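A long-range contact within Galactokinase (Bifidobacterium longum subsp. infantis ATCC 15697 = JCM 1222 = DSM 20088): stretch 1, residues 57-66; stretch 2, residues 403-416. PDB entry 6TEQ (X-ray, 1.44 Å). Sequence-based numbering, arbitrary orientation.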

# COMPACT_ATOMS: atom_id res chain seq x y z
N PRO A 57 -0.98 4.27 7.26
CA PRO A 57 0.11 4.35 6.29
C PRO A 57 0.73 5.74 6.17
O PRO A 57 0.18 6.73 6.58
N ILE A 58 1.96 5.70 5.66
CA ILE A 58 2.67 6.88 5.12
C ILE A 58 2.92 6.63 3.65
O ILE A 58 3.05 5.44 3.21
N ALA A 59 3.04 7.72 2.92
CA ALA A 59 3.44 7.65 1.51
C ALA A 59 4.97 7.69 1.49
O ALA A 59 5.60 8.56 2.17
N LEU A 60 5.58 6.81 0.72
CA LEU A 60 7.03 6.87 0.50
C LEU A 60 7.41 8.03 -0.43
O LEU A 60 6.61 8.51 -1.23
N PRO A 61 8.68 8.46 -0.43
CA PRO A 61 9.11 9.41 -1.44
C PRO A 61 9.18 8.77 -2.84
O PRO A 61 9.18 9.46 -3.84
N HIS A 62 9.24 7.45 -2.87
CA HIS A 62 9.35 6.63 -4.10
C HIS A 62 8.01 6.71 -4.82
O HIS A 62 6.96 6.37 -4.21
N ARG A 63 8.00 7.11 -6.08
CA ARG A 63 6.80 7.35 -6.87
C ARG A 63 6.88 6.61 -8.21
O ARG A 63 8.02 6.37 -8.74
N THR A 64 5.68 6.39 -8.75
CA THR A 64 5.48 6.00 -10.16
C THR A 64 5.10 7.29 -10.88
O THR A 64 4.08 7.92 -10.48
N PHE A 65 5.78 7.58 -11.98
CA PHE A 65 5.56 8.75 -12.82
C PHE A 65 4.92 8.32 -14.12
O PHE A 65 5.31 7.30 -14.72
N ILE A 66 3.81 8.97 -14.43
CA ILE A 66 3.03 8.64 -15.65
C ILE A 66 3.07 9.87 -16.53
O ILE A 66 2.56 10.94 -16.14
N ALA A 403 17.28 -2.15 0.65
CA ALA A 403 16.66 -1.22 1.58
C ALA A 403 16.28 0.05 0.83
O ALA A 403 16.63 0.25 -0.30
N LEU A 404 15.43 0.83 1.47
CA LEU A 404 14.96 2.10 0.88
C LEU A 404 14.97 3.12 2.00
O LEU A 404 14.50 2.80 3.10
N PRO A 405 15.39 4.38 1.75
CA PRO A 405 15.12 5.46 2.67
C PRO A 405 13.61 5.66 2.75
O PRO A 405 12.90 5.41 1.77
N ALA A 406 13.17 6.12 3.90
CA ALA A 406 11.72 6.25 4.13
C ALA A 406 11.45 7.38 5.11
O ALA A 406 12.05 7.45 6.16
N PHE A 407 10.40 8.10 4.82
CA PHE A 407 9.81 9.11 5.70
C PHE A 407 8.43 9.38 5.12
O PHE A 407 8.19 9.01 3.96
N ALA A 408 7.63 10.09 5.84
CA ALA A 408 6.27 10.41 5.40
C ALA A 408 6.35 11.53 4.37
O ALA A 408 6.72 12.69 4.68
N ALA A 409 6.00 11.20 3.14
CA ALA A 409 6.10 12.05 1.95
C ALA A 409 4.70 12.39 1.43
O ALA A 409 3.68 12.00 2.00
N ALA A 410 4.68 13.26 0.41
CA ALA A 410 3.46 13.79 -0.20
C ALA A 410 2.73 12.73 -1.02
O ALA A 410 3.33 11.71 -1.48
N SER A 411 1.43 12.97 -1.16
CA SER A 411 0.55 12.08 -1.94
C SER A 411 0.76 12.35 -3.44
O SER A 411 1.63 13.16 -3.85
N ALA A 412 -0.07 11.74 -4.23
CA ALA A 412 -0.08 11.86 -5.71
C ALA A 412 -0.22 13.34 -6.08
O ALA A 412 -0.94 14.09 -5.41
N SER A 413 0.32 13.72 -7.20
CA SER A 413 0.25 15.11 -7.67
C SER A 413 0.55 15.18 -9.15
O SER A 413 1.19 14.24 -9.70
N ARG A 414 0.14 16.27 -9.74
CA ARG A 414 0.67 16.63 -11.07
C ARG A 414 2.11 17.10 -10.88
O ARG A 414 2.41 17.84 -9.93
N GLU A 415 2.99 16.61 -11.73
CA GLU A 415 4.44 16.88 -11.70
C GLU A 415 4.81 17.89 -12.78
O GLU A 415 5.64 18.69 -12.49
N ALA A 416 4.16 17.86 -13.95
CA ALA A 416 4.42 18.72 -15.12
C ALA A 416 3.18 18.82 -16.03
O ALA A 416 2.38 17.90 -16.03

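One arginine gathers much of the polar contact between two stretches more than 340 residues apart: the guanidinium of Arg63 meets its partners from the second stretch mainly along its edge, near its own plane. Arg63 points toward the other stretch with chi1 m, chi2 t and chi3 p, and has more of its own surface covered by stretch 2 than any other residue of stretch 1. Its NH1 donates to the backbone O of Ser411 (2.9 Å), to which NH2 adds a weak bond (3.3 Å). On Glu415, which points back toward it with chi1 and chi2 both m, OE2 forms a salt bridge with Arg63 NH2 (2.9 Å) and also takes a weak hydrogen bond from Arg63 NE (3.0 Å). Arg63 NH2 lies equally near Ser413 OG (2.9 Å), but the angle is too poor for a hydrogen bond. The carboxylate also packs against Phe65 (chi1 m), whose CE2 is 3.6 Å from Glu415 CD.

Water 2 links this cluster to the corner at Pro61: it accepts from Arg63 NH1 (3.0 Å) and donates to Leu60 O and Ala410 O (2.7 Å each). Nearby, the backbones meet directly, Ala409 N donating to Ala59 O at 2.8 Å. Water 1 supplements that link, accepting from Ala59 N (2.9 Å) and lying 2.8 Å from Ala409 O. The small side chains of Ala59 and Ala409 both point toward the opposing stretch; Ala59 CB reaches Ala410 O at 3.7 Å, while Ala409 CB lies 3.6 Å from both Leu60 O and Pro61 N.

Apolar contacts lie beside this backbone link. Ile58, pointing toward stretch 2 with chi1 p and chi2 t, sets CG2 3.8 Å from Ala408 CB and CD1 3.8 Å from Phe407 C. Leu60 starts away, but its m, t rotamer brings CD2 to 3.6 Å from Ala406 CB and CD1 to 4.3 Å from Leu404 CD2. Phe407 likewise starts away; with chi1 p its ring returns to receive Pro61 CG over one face, 4.2 Å from the centroid, in a CH-pi contact.

A second CH-pi contact involves His62, whose CB points sideways and whose ring, with chi1 m, comes nearer. Leu404 (chi1 m, chi2 p) points toward stretch 1 and places CD2 almost directly above the imidazole, 3.7 Å from its centroid. At the ring edge, His62 CE1 is 3.2 Å from Pro405 O, a buried carbonyl without a hydrogen-bonding partner; His62 NE2 is satisfied elsewhere in the structure.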

# COMPACT_ATOMS: atom_id res chain seq x y z
CB PRO A 57 -0.60 4.00 4.97
CG PRO A 57 -2.02 4.54 5.15
CD PRO A 57 -2.34 4.23 6.63
CB ILE A 58 3.97 7.16 5.87
CG1 ILE A 58 4.96 6.01 5.79
CG2 ILE A 58 3.66 7.54 7.30
CD1 ILE A 58 6.35 6.34 6.20
CB ALA A 59 2.87 8.80 0.75
CB LEU A 60 7.51 5.55 -0.07
CG LEU A 60 7.53 4.37 0.89
CD1 LEU A 60 7.78 3.13 0.07
CD2 LEU A 60 8.63 4.55 1.92
CB PRO A 61 10.51 9.75 -0.99
CG PRO A 61 10.98 8.65 -0.08
CD PRO A 61 9.73 8.12 0.55
CB HIS A 62 9.65 5.17 -3.78
CG HIS A 62 10.95 5.02 -3.08
ND1 HIS A 62 11.08 5.42 -1.76
CD2 HIS A 62 12.16 4.57 -3.49
CE1 HIS A 62 12.35 5.25 -1.40
NE2 HIS A 62 13.02 4.69 -2.43
CB ARG A 63 6.58 8.82 -7.06
CG ARG A 63 6.35 9.57 -5.73
CD ARG A 63 6.65 11.05 -5.78
NE ARG A 63 5.62 11.90 -6.39
CZ ARG A 63 4.50 12.31 -5.81
NH1 ARG A 63 4.19 11.93 -4.58
NH2 ARG A 63 3.70 13.15 -6.45
CB THR A 64 4.41 4.93 -10.29
OG1 THR A 64 4.98 3.80 -9.65
CG2 THR A 64 3.98 4.59 -11.70
CB PHE A 65 6.86 9.47 -13.16
CG PHE A 65 7.46 10.12 -11.94
CD1 PHE A 65 8.21 9.37 -11.06
CD2 PHE A 65 7.44 11.49 -11.77
CE1 PHE A 65 8.73 9.97 -9.93
CE2 PHE A 65 7.92 12.08 -10.62
CZ PHE A 65 8.60 11.32 -9.73
CB ILE A 66 1.60 8.23 -15.40
CG1 ILE A 66 0.88 7.71 -16.66
CG2 ILE A 66 0.81 9.26 -14.62
CD1 ILE A 66 -0.57 7.38 -16.43
CB ALA A 403 17.61 -0.95 2.73
CB LEU A 404 13.49 1.98 0.41
CG LEU A 404 13.03 1.12 -0.75
CD1 LEU A 404 13.06 -0.31 -0.34
CD2 LEU A 404 11.57 1.53 -1.08
CB PRO A 405 15.80 6.66 2.06
CG PRO A 405 15.80 6.35 0.59
CD PRO A 405 16.00 4.84 0.51
CB ALA A 406 11.11 4.95 4.55
CB PHE A 407 10.69 10.35 5.73
CG PHE A 407 11.12 10.85 4.37
CD1 PHE A 407 10.35 11.74 3.64
CD2 PHE A 407 12.36 10.44 3.87
CE1 PHE A 407 10.79 12.17 2.39
CE2 PHE A 407 12.79 10.87 2.62
CZ PHE A 407 12.01 11.74 1.88
CB ALA A 408 5.42 10.80 6.58
CB ALA A 409 6.96 11.35 0.91
CB ALA A 410 3.85 14.99 -1.05
CB SER A 411 -0.89 12.30 -1.54
OG SER A 411 -1.31 13.61 -1.96
CB ALA A 412 -1.15 11.02 -6.30
CB SER A 413 1.15 16.02 -6.91
OG SER A 413 2.50 15.73 -7.15
CB ARG A 414 -0.11 17.75 -11.78
CG ARG A 414 0.37 17.88 -13.22
CD ARG A 414 -0.69 18.60 -13.98
NE ARG A 414 -0.64 20.00 -13.63
CZ ARG A 414 -1.66 20.87 -13.82
NH1 ARG A 414 -2.83 20.48 -14.27
NH2 ARG A 414 -1.52 22.14 -13.51
CB GLU A 415 5.20 15.56 -11.85
CG GLU A 415 4.99 14.55 -10.73
CD GLU A 415 5.81 14.76 -9.48
OE1 GLU A 415 6.75 15.55 -9.55
OE2 GLU A 415 5.53 14.13 -8.42
CB ALA A 416 5.58 18.17 -15.91
O HOH W 1 2.96 10.35 4.17
O HOH W 2 5.75 10.91 -2.26